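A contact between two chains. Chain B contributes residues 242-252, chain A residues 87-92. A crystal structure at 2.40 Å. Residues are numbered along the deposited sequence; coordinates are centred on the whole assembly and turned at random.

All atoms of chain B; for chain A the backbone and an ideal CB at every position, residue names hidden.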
# COMPACT_ATOMS: atom_id res chain seq x y z
N THR B 242 -10.36 7.58 19.61
CA THR B 242 -10.64 7.31 21.06
C THR B 242 -9.38 6.77 21.75
O THR B 242 -9.16 7.12 22.93
CB THR B 242 -11.86 6.40 21.27
OG1 THR B 242 -11.68 5.22 20.49
CG2 THR B 242 -13.16 7.07 20.90
N TRP B 243 -8.57 5.96 21.07
CA TRP B 243 -7.26 5.45 21.59
C TRP B 243 -6.38 6.63 22.03
O TRP B 243 -5.63 6.48 23.02
CB TRP B 243 -6.59 4.60 20.52
CG TRP B 243 -5.31 3.90 20.88
CD1 TRP B 243 -4.11 4.08 20.26
CD2 TRP B 243 -5.10 2.88 21.86
NE1 TRP B 243 -3.17 3.24 20.79
CE2 TRP B 243 -3.74 2.50 21.79
CE3 TRP B 243 -5.91 2.26 22.83
CZ2 TRP B 243 -3.18 1.54 22.63
CZ3 TRP B 243 -5.36 1.29 23.63
CH2 TRP B 243 -4.01 0.94 23.54
N ASP B 244 -6.46 7.75 21.31
CA ASP B 244 -5.67 8.98 21.58
C ASP B 244 -6.07 9.62 22.92
O ASP B 244 -5.25 10.39 23.45
CB ASP B 244 -5.79 9.98 20.42
CG ASP B 244 -4.95 9.58 19.22
OD1 ASP B 244 -4.24 8.55 19.32
OD2 ASP B 244 -4.98 10.31 18.22
N GLU B 245 -7.26 9.32 23.43
CA GLU B 245 -7.78 9.87 24.71
C GLU B 245 -7.13 9.16 25.91
O GLU B 245 -7.34 9.64 27.04
CB GLU B 245 -9.31 9.71 24.79
CG GLU B 245 -10.08 10.50 23.76
CD GLU B 245 -11.57 10.21 23.71
OE1 GLU B 245 -11.99 9.13 24.17
OE2 GLU B 245 -12.32 11.07 23.22
N LEU B 246 -6.38 8.07 25.70
CA LEU B 246 -5.75 7.29 26.81
C LEU B 246 -4.32 7.79 27.04
O LEU B 246 -3.57 7.93 26.06
CB LEU B 246 -5.68 5.80 26.47
CG LEU B 246 -6.99 5.04 26.33
CD1 LEU B 246 -6.72 3.54 26.21
CD2 LEU B 246 -7.94 5.30 27.50
N SER B 247 -3.94 7.98 28.30
CA SER B 247 -2.52 8.04 28.73
C SER B 247 -1.79 6.78 28.26
O SER B 247 -2.43 5.75 28.02
CB SER B 247 -2.43 8.16 30.22
OG SER B 247 -2.74 6.92 30.82
N ARG B 248 -0.47 6.88 28.17
CA ARG B 248 0.47 5.75 27.97
C ARG B 248 0.18 4.61 28.96
O ARG B 248 0.17 3.44 28.54
CB ARG B 248 1.89 6.27 28.19
CG ARG B 248 2.97 5.45 27.52
CD ARG B 248 3.41 6.04 26.19
NE ARG B 248 4.74 5.49 25.95
CZ ARG B 248 5.23 5.15 24.77
NH1 ARG B 248 6.45 4.65 24.72
NH2 ARG B 248 4.56 5.36 23.66
N GLY B 249 -0.02 4.95 30.24
CA GLY B 249 -0.23 3.97 31.33
C GLY B 249 -1.49 3.15 31.11
O GLY B 249 -1.45 1.91 31.35
N ALA B 250 -2.57 3.80 30.68
CA ALA B 250 -3.88 3.18 30.39
C ALA B 250 -3.77 2.28 29.15
O ALA B 250 -4.44 1.24 29.13
CB ALA B 250 -4.95 4.24 30.23
N ARG B 251 -2.96 2.67 28.16
CA ARG B 251 -2.75 1.87 26.93
C ARG B 251 -1.97 0.61 27.25
O ARG B 251 -2.25 -0.45 26.66
CB ARG B 251 -1.95 2.65 25.88
CG ARG B 251 -2.71 3.78 25.21
CD ARG B 251 -1.83 4.50 24.21
NE ARG B 251 -2.59 5.41 23.39
CZ ARG B 251 -2.12 6.07 22.34
NH1 ARG B 251 -0.86 5.91 21.97
NH2 ARG B 251 -2.92 6.88 21.65
N GLU B 252 -0.97 0.73 28.12
CA GLU B 252 -0.11 -0.40 28.55
C GLU B 252 -0.94 -1.35 29.41
O GLU B 252 -0.84 -2.57 29.21
CB GLU B 252 1.13 0.15 29.22
CG GLU B 252 2.07 0.84 28.24
CD GLU B 252 3.34 1.41 28.83
OE1 GLU B 252 3.34 1.67 30.05
OE2 GLU B 252 4.31 1.56 28.07
N UNK A 87 1.64 13.66 18.85
CA UNK A 87 2.18 12.30 18.52
C UNK A 87 2.18 11.43 19.78
O UNK A 87 3.08 11.54 20.61
CB UNK A 87 3.60 12.39 17.95
N UNK A 88 1.16 10.58 19.88
CA UNK A 88 0.88 9.63 20.97
C UNK A 88 1.50 8.26 20.67
O UNK A 88 1.40 7.38 21.56
CB UNK A 88 -0.63 9.49 21.18
N UNK A 89 2.11 8.05 19.50
CA UNK A 89 2.78 6.77 19.11
C UNK A 89 4.23 7.05 18.71
O UNK A 89 4.63 6.84 17.57
CB UNK A 89 2.04 6.09 17.96
N UNK A 90 5.06 7.56 19.65
CA UNK A 90 6.41 8.00 19.33
C UNK A 90 7.31 6.91 18.69
O UNK A 90 8.12 7.26 17.85
CB UNK A 90 7.07 8.51 20.61
N UNK A 91 7.15 5.66 19.10
CA UNK A 91 7.97 4.53 18.60
C UNK A 91 7.74 4.32 17.10
O UNK A 91 8.67 3.80 16.42
CB UNK A 91 7.64 3.25 19.36
N UNK A 92 6.58 4.74 16.58
CA UNK A 92 6.26 4.63 15.14
C UNK A 92 7.00 5.73 14.36
O UNK A 92 6.91 5.71 13.13
CB UNK A 92 4.75 4.74 14.91

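Chain B brings two arginines to this contact, R248(B) and R251(B), with D244(B) beside them. R251(B) is anchored within its own chain. Its NE and NH2 donate to the carbonyl O of W243(B), and its NH2 forms a salt bridge with D244(B) OD1 at 3.2 Å. NH1 is left with no partner in its own stretch. R248(B) bends at chi2 (98°, between wells), and its guanidinium has no partner within its own stretch. Acceptors or acids are therefore expected opposite both.

Position 87 points its CA-to-CB bond away from chain B. Nothing of chain B lies within 5.5 Å of the ideal CB, and phi/psi of -129/100 is an extended conformation open to most residues. Chain B sets no preference. The residue is D87(A). Its OD1 accepts from the backbone N of position 89 at 3.1 Å, though the place of OD1 is less certain.

Position 88 points toward chain B. The ideal CB is 3.5 Å from R251(B) NH2 and 4.2 Å from D244(B) OD1. So close an approach favours a small side chain, and the mixed charges suit a polar one. Serine suits both the size and the polarity; threonine may fit, and alanine or glycine would fit by size alone. The residue is S88(A), with chi1 in the p well. Its OG lies 3.2 Å from D244(B) OD1. Its backbone O sits 2.7 Å from R251(B) NH1, a contact that any residue here could offer.

Position 89 points sideways, and its ideal CB is 5.0 Å from R251(B) NH1. A longer side chain could bend back to the guanidinium. Glutamate or glutamine would suit, and aspartate might also reach. D244(B) nearby weighs against a second acid, but the arginine can offset this. The residue is E89(A). With chi2 near 87°, its side chain turns so that OE2 meets the edge of the guanidinium. R251(B) NH1 and NH2 each donate to OE2, both at 3.1 Å, in a salt bridge. The like-charged D244(B) OD1 is 3.4 Å from E89(A) OE2. R251(B) forms salt bridges with both acids, which offsets their like charge. S88(A) OG also donates to E89(A) OE2, at 2.6 Å.

Position 90 also points sideways. Its phi/psi of -57/-35 begins a 3-10 segment and is compatible with proline. The ideal CB is 5.1 Å from R248(B) NH2, so a modest aliphatic or polar side chain would fit. The residue is P90(A), whose CG packs 3.5 Å from R248(B) NH2.

Position 91 points toward chain B, but no atom there is within 5.5 Å of the ideal CB. Space remains for a long side chain, and the guanidinium of R248(B) lies beyond it. Glutamate fits best, with glutamine possible. The residue is E91(A), which forms a two-pronged salt bridge. R248(B) NH2 donates to E91(A) OE1 at 2.9 Å, and R248(B) NH1 to E91(A) OE2 at a very short 2.4 Å.

Position 92 is out of reach, so chain B does not select its residue. It is L92(A), whose backbone N donates to E89(A) O.

Chain A 87-92: DSEPEL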
# COMPACT_ATOMS: atom_id res chain seq x y z
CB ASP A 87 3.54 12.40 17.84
CG ASP A 87 4.02 11.09 17.23
OD1 ASP A 87 3.46 10.02 17.56
OD2 ASP A 87 5.00 11.14 16.46
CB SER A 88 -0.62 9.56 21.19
OG SER A 88 -1.32 9.62 19.95
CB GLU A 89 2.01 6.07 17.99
CG GLU A 89 0.60 5.68 18.37
CD GLU A 89 -0.43 6.77 18.13
OE1 GLU A 89 -0.54 7.25 16.97
OE2 GLU A 89 -1.11 7.15 19.10
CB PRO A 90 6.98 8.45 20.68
CG PRO A 90 6.06 7.85 21.74
CD PRO A 90 4.70 7.77 21.07
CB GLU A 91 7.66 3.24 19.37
CG GLU A 91 8.23 3.25 20.78
CD GLU A 91 7.40 3.95 21.84
OE1 GLU A 91 6.21 4.29 21.57
OE2 GLU A 91 7.96 4.19 22.93
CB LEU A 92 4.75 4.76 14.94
CG LEU A 92 3.89 3.60 15.42
CD1 LEU A 92 2.44 3.80 15.01
CD2 LEU A 92 4.38 2.27 14.88
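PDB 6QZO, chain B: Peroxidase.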